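Side-chain contacts in protein DOA1 (Saccharomyces cerevisiae, PDB 3ODT), which probably binds ubiquitin through its WD40 beta propeller, a type of domain linked to the turnover of F box proteins: residues His189-Val192 with Phe198-Cys201; Ile207-Met212 with Val217-Glu222; Arg249-Ser252 with Ser257-Gln260; Met275-Ile280 with Lys296-Ser301. One frame throughout, in Å; residues are numbered along the deposited sequence. Where two conformers were deposited one is given.

In the fold
Following the chain from the N terminus, the four contacts come in series: none encloses or crosses another. Contact 1 closes the short turn between strands 187-194 and 197-202, the two inner strands of one propeller blade, and contact 2 closes the next hairpin of that blade, 206-211 with 217-222, its strand 206-211 hydrogen-bonded to strand 197-202 of contact 1. Contact 3 is the outer hairpin of the following blade; its W251 packs against Y221 and I207 of contact 2, so it ties neighbouring blades together. Contact 4 spans a longer loop, joining the turn at 275-280 to the last modelled residues, 296-301, just after the last blade strand; its I280 touches I250 of contact 3.

Contact 1: His189-Val192 with Phe198-Cys201; sequences HLAV and FISC
F198 lies near the start of strand 197-202 in an antiparallel hairpin of a WD40 propeller blade, where 189-192 and 198-201 run at 166° to each other with axes 4.7 Å apart. Its ring lies on the face shared with L190, V192 and S200, and L190 CD2 approaches it obliquely; F179 adds an edge-to-face partner. I199 comes next and exchanges two backbone bonds with A191: I199 N donates to A191 O at 2.8 Å, and A191 N returns a bond to I199 O. On the opposite face, I199 has CG1 between its backbone N and carbonyl carbon (chi1 57°), which brings CG1 against A191 CB at 3.4 Å, tighter than usual for two carbons. That side chain also reaches I231 and L233 in the next blade. S200 brings CB to 3.8 Å from L190 CD2, and its CA lies against H189 O, while L190 itself extends to L159 and A161 of the preceding blade. C201 completes the pairing: its N bonds H189 O at 3.0 Å, whereas the return bond from H189 N is weak. On the face it shares with I199, C201 SG rests against H189 CB, 3.5 Å away.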
loop_
_atom_site.group_PDB
_atom_site.type_symbol
_atom_site.label_atom_id
_atom_site.label_comp_id
_atom_site.label_asym_id
_atom_site.label_seq_id
_atom_site.Cartn_x
_atom_site.Cartn_y
_atom_site.Cartn_z
ATOM N N HIS A 189 -1.269 8.017 -2.964
ATOM C CA HIS A 189 -0.230 7.033 -2.684
ATOM C C HIS A 189 1.129 7.444 -3.197
ATOM O O HIS A 189 1.254 8.271 -4.101
ATOM C CB HIS A 189 -0.623 5.640 -3.238
ATOM C CG HIS A 189 -0.288 4.529 -2.288
ATOM N ND1 HIS A 189 -0.966 4.332 -1.105
ATOM C CD2 HIS A 189 0.668 3.566 -2.333
ATOM C CE1 HIS A 189 -0.442 3.304 -0.468
ATOM N NE2 HIS A 189 0.563 2.823 -1.186
ATOM N N LEU A 190 2.145 6.818 -2.619
ATOM C CA LEU A 190 3.531 7.118 -2.881
ATOM C C LEU A 190 4.354 5.846 -3.030
ATOM O O LEU A 190 4.099 4.856 -2.347
ATOM C CB LEU A 190 4.111 7.937 -1.739
ATOM C CG LEU A 190 3.472 9.271 -1.356
ATOM C CD1 LEU A 190 4.002 9.747 -0.018
ATOM C CD2 LEU A 190 3.755 10.282 -2.445
ATOM N N ALA A 191 5.380 5.890 -3.864
ATOM C CA ALA A 191 6.438 4.877 -3.845
ATOM C C ALA A 191 7.778 5.591 -3.992
ATOM O O ALA A 191 7.931 6.461 -4.874
ATOM C CB ALA A 191 6.277 3.861 -4.964
ATOM N N VAL A 192 8.674 5.351 -3.043
ATOM C CA VAL A 192 10.008 5.924 -3.094
ATOM C C VAL A 192 10.920 5.096 -4.019
ATOM O O VAL A 192 11.113 3.905 -3.827
ATOM C CB VAL A 192 10.601 6.044 -1.678
ATOM C CG1 VAL A 192 12.038 6.601 -1.725
ATOM C CG2 VAL A 192 9.659 6.871 -0.796
ATOM N N PHE A 198 10.624 10.056 -6.226
ATOM C CA PHE A 198 9.439 9.324 -5.826
ATOM C C PHE A 198 8.408 9.316 -6.935
ATOM O O PHE A 198 8.483 10.113 -7.867
ATOM C CB PHE A 198 8.869 9.882 -4.495
ATOM C CG PHE A 198 8.231 11.249 -4.598
ATOM C CD1 PHE A 198 6.909 11.395 -5.025
ATOM C CD2 PHE A 198 8.935 12.386 -4.229
ATOM C CE1 PHE A 198 6.315 12.669 -5.097
ATOM C CE2 PHE A 198 8.346 13.668 -4.323
ATOM C CZ PHE A 198 7.043 13.809 -4.734
ATOM N N ILE A 199 7.457 8.373 -6.849
ATOM C CA ILE A 199 6.264 8.421 -7.672
ATOM C C ILE A 199 5.069 8.657 -6.776
ATOM O O ILE A 199 5.022 8.178 -5.643
ATOM C CB ILE A 199 6.077 7.185 -8.555
ATOM C CG1 ILE A 199 6.044 5.927 -7.715
ATOM C CG2 ILE A 199 7.253 7.075 -9.522
ATOM C CD1 ILE A 199 5.510 4.712 -8.505
ATOM N N SER A 200 4.095 9.410 -7.268
ATOM C CA SER A 200 2.867 9.648 -6.534
ATOM C C SER A 200 1.699 9.376 -7.476
ATOM O O SER A 200 1.845 9.427 -8.700
ATOM C CB SER A 200 2.788 11.094 -6.061
ATOM O OG SER A 200 2.967 11.973 -7.150
ATOM N N CYS A 201 0.544 9.093 -6.899
ATOM C CA CYS A 201 -0.685 8.966 -7.662
ATOM C C CYS A 201 -1.820 9.651 -6.936
ATOM O O CYS A 201 -1.728 9.942 -5.721
ATOM C CB CYS A 201 -1.027 7.488 -7.929
ATOM S SG CYS A 201 -1.519 6.549 -6.476
#

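Contact 2: Ile207-Met212 with Val217-Glu222; sequences IKLVDM and VLRTYE
A classic beta bulge marks this antiparallel hairpin at the outer side of a propeller blade: L218 and R219 both face L209. L209 O takes a 2.8 Å bond from L218 N and a weak one from R219 N, while L209 N donates to R219 O. Beyond the bulge the regular pairing resumes, with Y221 N giving an almost straight bond (176°) to I207 O. Side chains divide between two faces. On one, L209 has CG anti to its backbone N (chi1 174°) and runs alongside R219, pointing the same way, so that CD2 reaches R219 NH1 at 3.6 Å and approaches the guanidinium obliquely. L209 CB meets Y221 OH at 3.7 Å. I207 crosses Y221 at about a right angle, its CG2 3.8 Å from Y221 CD1. R219 CG lies over one face of the tyrosine ring, 3.7 Å above its plane and offset toward the rim. Y221 OH is held by K253 O, which R219 NH1 also reaches weakly. On the other face, the extended K208 lies beside T220, its CG 3.9 Å from T220 OG1, and crosses V217, while NZ goes to I182 O. With 187-194 at the inner edge and 217-222 at the outer, the hairpin supplies the third and fourth strands of the four-stranded antiparallel blade characteristic of WD40 propellers.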
loop_
_atom_site.group_PDB
_atom_site.type_symbol
_atom_site.label_atom_id
_atom_site.label_comp_id
_atom_site.label_asym_id
_atom_site.label_seq_id
_atom_site.Cartn_x
_atom_site.Cartn_y
_atom_site.Cartn_z
ATOM N N ILE A 207 -0.347 9.291 -12.401
ATOM C CA ILE A 207 0.827 8.868 -11.661
ATOM C C ILE A 207 1.950 9.725 -12.187
ATOM O O ILE A 207 2.009 9.982 -13.371
ATOM C CB ILE A 207 1.153 7.401 -11.948
ATOM C CG1 ILE A 207 -0.087 6.528 -11.700
ATOM C CG2 ILE A 207 2.361 6.968 -11.146
ATOM C CD1 ILE A 207 -0.010 5.174 -12.374
ATOM N N LYS A 208 2.793 10.215 -11.303
ATOM C CA LYS A 208 3.905 11.074 -11.688
ATOM C C LYS A 208 5.214 10.681 -10.980
ATOM O O LYS A 208 5.220 10.350 -9.782
ATOM C CB LYS A 208 3.569 12.539 -11.391
ATOM C CG LYS A 208 2.365 13.021 -12.136
ATOM C CD LYS A 208 2.166 14.534 -12.074
ATOM C CE LYS A 208 0.834 14.916 -12.652
ATOM N NZ LYS A 208 0.684 16.381 -12.839
ATOM N N LEU A 209 6.312 10.744 -11.733
ATOM C CA LEU A 209 7.663 10.576 -11.217
ATOM C C LEU A 209 8.215 11.969 -10.946
ATOM O O LEU A 209 8.156 12.844 -11.813
ATOM C CB LEU A 209 8.510 9.862 -12.273
ATOM C CG LEU A 209 9.990 9.750 -11.943
ATOM C CD1 LEU A 209 10.230 8.857 -10.731
ATOM C CD2 LEU A 209 10.709 9.212 -13.140
ATOM N N VAL A 210 8.707 12.185 -9.735
ATOM C CA VAL A 210 9.091 13.498 -9.257
ATOM C C VAL A 210 10.525 13.495 -8.706
ATOM O O VAL A 210 10.944 12.581 -7.987
ATOM C CB VAL A 210 8.113 13.946 -8.122
ATOM C CG1 VAL A 210 8.431 15.362 -7.649
ATOM C CG2 VAL A 210 6.654 13.870 -8.615
ATOM N N ASP A 211 11.259 14.543 -9.046
ATOM C CA ASP A 211 12.589 14.798 -8.506
ATOM C C ASP A 211 12.441 15.380 -7.091
ATOM O O ASP A 211 11.827 16.409 -6.884
ATOM C CB ASP A 211 13.333 15.756 -9.443
ATOM C CG ASP A 211 14.762 16.002 -9.036
ATOM O OD1 ASP A 211 15.029 16.326 -7.865
ATOM O OD2 ASP A 211 15.637 15.902 -9.909
HETATM N N MSE A 212 12.958 14.684 -6.102
HETATM C CA MSE A 212 12.744 15.129 -4.749
HETATM C C MSE A 212 13.446 16.425 -4.408
HETATM O O MSE A 212 12.997 17.165 -3.533
HETATM C CB MSE A 212 13.239 14.100 -3.779
HETATM C CG MSE A 212 12.812 14.501 -2.431
HETATM SE SE MSE A 212 11.579 13.362 -1.924
HETATM C CE MSE A 212 12.771 12.363 -1.199
ATOM N N VAL A 217 8.414 17.499 -12.188
ATOM C CA VAL A 217 7.773 16.285 -12.656
ATOM C C VAL A 217 8.594 15.777 -13.834
ATOM O O VAL A 217 8.705 16.443 -14.856
ATOM C CB VAL A 217 6.353 16.559 -13.077
ATOM C CG1 VAL A 217 5.737 15.325 -13.799
ATOM C CG2 VAL A 217 5.540 16.962 -11.872
ATOM N N LEU A 218 9.184 14.601 -13.664
ATOM C CA LEU A 218 10.039 13.987 -14.673
ATOM C C LEU A 218 9.245 13.191 -15.690
ATOM O O LEU A 218 9.676 13.025 -16.836
ATOM C CB LEU A 218 11.070 13.073 -14.015
ATOM C CG LEU A 218 11.971 13.793 -13.011
ATOM C CD1 LEU A 218 12.954 12.854 -12.386
ATOM C CD2 LEU A 218 12.698 14.913 -13.737
ATOM N N ARG A 219 8.102 12.661 -15.276
ATOM C CA ARG A 219 7.300 11.846 -16.164
ATOM C C ARG A 219 5.914 11.747 -15.605
ATOM O O ARG A 219 5.735 11.686 -14.390
ATOM C CB ARG A 219 7.911 10.447 -16.289
ATOM C CG ARG A 219 7.264 9.556 -17.380
ATOM C CD ARG A 219 8.210 8.416 -17.864
ATOM N NE ARG A 219 9.418 8.954 -18.486
ATOM C CZ ARG A 219 10.620 9.000 -17.900
ATOM N NH1 ARG A 219 10.791 8.483 -16.696
ATOM N NH2 ARG A 219 11.664 9.549 -18.514
ATOM N N THR A 220 4.938 11.721 -16.499
ATOM C CA THR A 220 3.546 11.525 -16.145
ATOM C C THR A 220 3.050 10.249 -16.853
ATOM O O THR A 220 3.313 10.038 -18.036
ATOM C CB THR A 220 2.702 12.738 -16.555
ATOM O OG1 THR A 220 3.175 13.905 -15.880
ATOM C CG2 THR A 220 1.274 12.539 -16.188
ATOM N N TYR A 221 2.359 9.403 -16.098
ATOM C CA TYR A 221 1.826 8.141 -16.618
ATOM C C TYR A 221 0.315 8.249 -16.659
ATOM O O TYR A 221 -0.356 8.194 -15.622
ATOM C CB TYR A 221 2.281 6.967 -15.734
ATOM C CG TYR A 221 3.777 6.976 -15.416
ATOM C CD1 TYR A 221 4.282 7.740 -14.360
ATOM C CD2 TYR A 221 4.679 6.200 -16.149
ATOM C CE1 TYR A 221 5.633 7.779 -14.063
ATOM C CE2 TYR A 221 6.053 6.235 -15.861
ATOM C CZ TYR A 221 6.505 7.016 -14.806
ATOM O OH TYR A 221 7.830 7.006 -14.484
ATOM N N GLU A 222 -0.193 8.474 -17.861
ATOM C CA GLU A 222 -1.599 8.773 -18.105
ATOM C C GLU A 222 -2.353 7.574 -18.659
ATOM O O GLU A 222 -1.879 6.883 -19.558
ATOM C CB GLU A 222 -1.692 9.924 -19.118
ATOM C CG GLU A 222 -3.103 10.381 -19.448
ATOM C CD GLU A 222 -3.134 11.797 -20.017
ATOM O OE1 GLU A 222 -2.087 12.256 -20.536
ATOM O OE2 GLU A 222 -4.198 12.456 -19.932
#

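Contact 3: Arg249-Ser252 with Ser257-Gln260; sequences RIWS and SLKQ
L258 CD1 sits over the six-membered ring of W251, 3.8 Å from its centroid and only 5° off the ring normal, a CH-pi contact within the hairpin of strands 247-251 and 258-263 in a WD40 blade. The other methyl of L258, CD2, meets R249 NH1 at 3.7 Å, at the edge of the guanidinium and near its plane. CG anti to the backbone N (chi1 176°) carries the branched end of L258 to the W251 side. On the opposite face, I250 and Q260 lie side by side and point the same way, with I250 CD1 3.7 Å from Q260 OE1. K259 runs its extended chain along the end of the strand, CE 3.8 Å from S252 CB.

The backbone beneath carries a classic beta bulge, since K259 and Q260 both face I250. I250 O accepts from K259 N at 2.8 Å and, weakly, from Q260 N, and I250 N donates to Q260 O. Past the bulge, S252 N bonds S257 O at 2.9 Å.

A second shell fixes the polar ends. W251 NE1 bonds S241 OG, which orients the indole and is consistent with the Trp-Ser/Thr link of the WD40 structural tetrad. R249 NE holds T247 OG1 and its NH2 forms a salt bridge with D245; Q260 OE1 takes the backbone N of Y8. K259 contributes its hydrocarbon chain to the contact and R249 the edge of its guanidinium, while their charges are probably balanced by D238, salt-bridged to K259 NZ, and D245.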
loop_
_atom_site.group_PDB
_atom_site.type_symbol
_atom_site.label_atom_id
_atom_site.label_comp_id
_atom_site.label_asym_id
_atom_site.label_seq_id
_atom_site.Cartn_x
_atom_site.Cartn_y
_atom_site.Cartn_z
ATOM N N ARG A 249 -2.643 -1.759 -13.681
ATOM C CA ARG A 249 -1.859 -1.377 -14.840
ATOM C C ARG A 249 -0.390 -1.539 -14.552
ATOM O O ARG A 249 0.058 -1.302 -13.427
ATOM C CB ARG A 249 -2.182 0.037 -15.292
ATOM C CG ARG A 249 -3.623 0.167 -15.699
ATOM C CD ARG A 249 -3.957 1.550 -16.198
ATOM N NE ARG A 249 -5.394 1.695 -16.458
ATOM C CZ ARG A 249 -5.933 2.218 -17.544
ATOM N NH1 ARG A 249 -5.189 2.592 -18.571
ATOM N NH2 ARG A 249 -7.256 2.319 -17.601
ATOM N N ILE A 250 0.367 -1.906 -15.576
ATOM C CA ILE A 250 1.801 -2.073 -15.434
ATOM C C ILE A 250 2.463 -1.113 -16.401
ATOM O O ILE A 250 2.088 -1.088 -17.571
ATOM C CB ILE A 250 2.237 -3.530 -15.729
ATOM C CG1 ILE A 250 1.615 -4.483 -14.697
ATOM C CG2 ILE A 250 3.753 -3.677 -15.658
ATOM C CD1 ILE A 250 0.508 -5.308 -15.231
ATOM N N TRP A 251 3.423 -0.323 -15.917
ATOM C CA TRP A 251 4.063 0.734 -16.717
ATOM C C TRP A 251 5.599 0.620 -16.703
ATOM O O TRP A 251 6.221 0.205 -15.715
ATOM C CB TRP A 251 3.748 2.114 -16.142
ATOM C CG TRP A 251 2.341 2.384 -15.736
ATOM C CD1 TRP A 251 1.732 1.946 -14.608
ATOM C CD2 TRP A 251 1.381 3.206 -16.419
ATOM N NE1 TRP A 251 0.444 2.442 -14.536
ATOM C CE2 TRP A 251 0.204 3.209 -15.644
ATOM C CE3 TRP A 251 1.400 3.924 -17.618
ATOM C CZ2 TRP A 251 -0.947 3.914 -16.021
ATOM C CZ3 TRP A 251 0.246 4.618 -18.002
ATOM C CH2 TRP A 251 -0.904 4.615 -17.195
ATOM N N SER A 252 6.219 1.039 -17.796
ATOM C CA SER A 252 7.635 1.296 -17.782
ATOM C C SER A 252 7.900 2.593 -17.022
ATOM O O SER A 252 7.458 3.658 -17.425
ATOM C CB SER A 252 8.166 1.451 -19.195
ATOM O OG SER A 252 9.459 2.011 -19.153
ATOM N N SER A 257 5.767 3.764 -21.099
ATOM C CA SER A 257 4.920 2.817 -21.823
ATOM C C SER A 257 3.917 2.174 -20.867
ATOM O O SER A 257 4.258 1.802 -19.736
ATOM C CB SER A 257 5.741 1.695 -22.462
ATOM O OG SER A 257 6.555 2.158 -23.521
ATOM N N LEU A 258 2.697 2.006 -21.351
ATOM C CA LEU A 258 1.678 1.273 -20.625
ATOM C C LEU A 258 1.736 -0.156 -21.121
ATOM O O LEU A 258 1.266 -0.476 -22.199
ATOM C CB LEU A 258 0.327 1.897 -20.901
ATOM C CG LEU A 258 -0.894 1.220 -20.321
ATOM C CD1 LEU A 258 -0.738 0.882 -18.826
ATOM C CD2 LEU A 258 -2.109 2.107 -20.553
ATOM N N LYS A 259 2.375 -0.997 -20.339
ATOM C CA LYS A 259 2.723 -2.349 -20.784
ATOM C C LYS A 259 1.520 -3.304 -20.768
ATOM O O LYS A 259 1.428 -4.201 -21.619
ATOM C CB LYS A 259 3.836 -2.917 -19.904
ATOM C CG LYS A 259 5.165 -2.141 -19.956
ATOM C CD LYS A 259 6.215 -2.858 -19.119
ATOM C CE LYS A 259 7.580 -2.289 -19.256
ATOM N NZ LYS A 259 8.567 -3.341 -18.889
ATOM N N GLN A 260 0.630 -3.139 -19.788
ATOM C CA GLN A 260 -0.525 -4.012 -19.683
ATOM C C GLN A 260 -1.626 -3.325 -18.888
ATOM O O GLN A 260 -1.357 -2.584 -17.922
ATOM C CB GLN A 260 -0.169 -5.354 -19.023
ATOM C CG GLN A 260 -1.281 -6.340 -19.048
ATOM C CD GLN A 260 -0.860 -7.681 -18.493
ATOM O OE1 GLN A 260 0.240 -7.827 -17.961
ATOM N NE2 GLN A 260 -1.743 -8.662 -18.579
#

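Contact 4: Met275-Ile280 with Lys296-Ser301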
loop_
_atom_site.group_PDB
_atom_site.type_symbol
_atom_site.label_atom_id
_atom_site.label_comp_id
_atom_site.label_asym_id
_atom_site.label_seq_id
_atom_site.Cartn_x
_atom_site.Cartn_y
_atom_site.Cartn_z
HETATM N N MSE A 275 5.238 -9.506 -4.887
HETATM C CA MSE A 275 6.136 -10.530 -4.392
HETATM C C MSE A 275 7.540 -10.305 -4.911
HETATM O O MSE A 275 7.747 -9.641 -5.940
HETATM C CB MSE A 275 5.683 -11.915 -4.846
HETATM C CG MSE A 275 5.027 -12.735 -3.783
HETATM SE SE MSE A 275 4.146 -14.230 -4.615
HETATM C CE MSE A 275 2.465 -13.310 -4.794
ATOM N N SER A 276 8.513 -10.892 -4.225
ATOM C CA SER A 276 9.890 -10.803 -4.695
ATOM C C SER A 276 10.114 -11.447 -6.041
ATOM O O SER A 276 11.076 -11.090 -6.729
ATOM C CB SER A 276 10.841 -11.427 -3.665
ATOM O OG SER A 276 10.847 -12.843 -3.717
ATOM N N ASN A 277 9.247 -12.412 -6.407
ATOM C CA ASN A 277 9.397 -13.140 -7.658
ATOM C C ASN A 277 8.691 -12.438 -8.816
ATOM O O ASN A 277 8.597 -12.972 -9.917
ATOM C CB ASN A 277 8.914 -14.578 -7.516
ATOM C CG ASN A 277 7.439 -14.674 -7.204
ATOM O OD1 ASN A 277 6.705 -13.702 -7.242
ATOM N ND2 ASN A 277 7.013 -15.858 -6.863
ATOM N N GLY A 278 8.169 -11.247 -8.538
ATOM C CA GLY A 278 7.485 -10.455 -9.532
ATOM C C GLY A 278 5.966 -10.619 -9.581
ATOM O O GLY A 278 5.300 -9.858 -10.260
ATOM N N ASP A 279 5.411 -11.603 -8.885
ATOM C CA ASP A 279 3.973 -11.794 -8.927
ATOM C C ASP A 279 3.263 -10.617 -8.275
ATOM O O ASP A 279 3.789 -9.992 -7.352
ATOM C CB ASP A 279 3.566 -13.112 -8.265
ATOM C CG ASP A 279 3.898 -14.326 -9.125
ATOM O OD1 ASP A 279 4.659 -14.213 -10.109
ATOM O OD2 ASP A 279 3.371 -15.425 -8.791
ATOM N N ILE A 280 2.071 -10.329 -8.767
ATOM C CA ILE A 280 1.302 -9.177 -8.311
ATOM C C ILE A 280 0.095 -9.636 -7.500
ATOM O O ILE A 280 -0.650 -10.508 -7.942
ATOM C CB ILE A 280 0.837 -8.287 -9.486
ATOM C CG1 ILE A 280 2.052 -7.671 -10.189
ATOM C CG2 ILE A 280 -0.069 -7.205 -8.964
ATOM C CD1 ILE A 280 1.728 -7.002 -11.512
ATOM N N LYS A 296 4.181 -18.873 -16.621
ATOM C CA LYS A 296 3.108 -19.730 -17.082
ATOM C C LYS A 296 2.884 -20.933 -16.157
ATOM O O LYS A 296 1.747 -21.394 -16.000
ATOM C CB LYS A 296 3.374 -20.164 -18.520
ATOM C CG LYS A 296 2.224 -20.959 -19.122
ATOM C CD LYS A 296 2.409 -21.165 -20.628
ATOM C CE LYS A 296 1.290 -22.026 -21.216
ATOM N NZ LYS A 296 0.821 -21.520 -22.545
ATOM N N SER A 297 3.943 -21.406 -15.502
ATOM C CA SER A 297 3.839 -22.529 -14.571
ATOM C C SER A 297 2.874 -22.242 -13.431
ATOM O O SER A 297 2.367 -23.165 -12.803
ATOM C CB SER A 297 5.206 -22.875 -13.977
ATOM O OG SER A 297 5.756 -21.763 -13.286
ATOM N N ARG A 298 2.625 -20.956 -13.185
ATOM C CA ARG A 298 1.751 -20.488 -12.120
ATOM C C ARG A 298 0.394 -19.934 -12.597
ATOM O O ARG A 298 -0.370 -19.442 -11.798
ATOM C CB ARG A 298 2.481 -19.399 -11.307
ATOM C CG ARG A 298 3.687 -19.915 -10.571
ATOM C CD ARG A 298 3.996 -19.111 -9.329
ATOM N NE ARG A 298 4.667 -17.853 -9.629
ATOM C CZ ARG A 298 5.942 -17.750 -9.993
ATOM N NH1 ARG A 298 6.697 -18.823 -10.175
ATOM N NH2 ARG A 298 6.460 -16.565 -10.214
ATOM N N TRP A 299 0.085 -20.022 -13.884
ATOM C CA TRP A 299 -1.217 -19.596 -14.382
ATOM C C TRP A 299 -2.358 -20.546 -13.996
ATOM O O TRP A 299 -2.256 -21.757 -14.123
ATOM C CB TRP A 299 -1.177 -19.448 -15.902
ATOM C CG TRP A 299 -0.294 -18.328 -16.385
ATOM C CD1 TRP A 299 0.367 -17.410 -15.624
ATOM C CD2 TRP A 299 0.031 -18.031 -17.740
ATOM N NE1 TRP A 299 1.072 -16.548 -16.425
ATOM C CE2 TRP A 299 0.887 -16.910 -17.733
ATOM C CE3 TRP A 299 -0.333 -18.594 -18.969
ATOM C CZ2 TRP A 299 1.393 -16.349 -18.904
ATOM C CZ3 TRP A 299 0.161 -18.029 -20.130
ATOM C CH2 TRP A 299 1.015 -16.918 -20.090
ATOM N N ALA A 300 -3.461 -19.978 -13.534
ATOM C CA ALA A 300 -4.638 -20.770 -13.181
ATOM C C ALA A 300 -5.111 -21.624 -14.360
ATOM O O ALA A 300 -5.614 -22.744 -14.188
ATOM C CB ALA A 300 -5.752 -19.843 -12.718
ATOM N N SER A 301 -4.965 -21.089 -15.562
ATOM C CA SER A 301 -5.400 -21.800 -16.775
ATOM C C SER A 301 -4.582 -23.079 -17.021
ATOM O O SER A 301 -3.557 -23.315 -16.370
ATOM C CB SER A 301 -5.342 -20.873 -18.007
ATOM O OG SER A 301 -4.018 -20.424 -18.279
#
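R298 bends at chi3 (-78°), turning its guanidinium side-on to D279, whose own CG stands beside the backbone N and directs the carboxylate toward the arginine. The result is a two-nitrogen salt bridge: R298 NE donates to D279 OD2 at 2.9 Å, and R298 NH2 to D279 OD1 at 3.0 Å with a nearly straight 172° angle. Both oxygens lie close to the guanidinium plane, but the carboxylate is rotated 39° against it. NE meets OD2 on its syn side, somewhat out of the carboxylate plane, whereas NH2 reaches OD1 from above it. N277 approaches from another direction, laying its amide nearly parallel to the guanidinium, with ND2 3.4 Å above one face and offset toward its rim. N277 OD1 accepts from D279 N at 3.0 Å in an Asx turn overlapping the end of the type I turn 275-278. D279 OD1 also receives a bond from S293 OG. The pair links the turn before strand 280-284 to the last modelled residues, after strand 289-293, at the blade that strand 9-14 from the N terminus completes. With two bonds from R298 and a third from S293, the buried carboxylate is probably stabilised in its charged form.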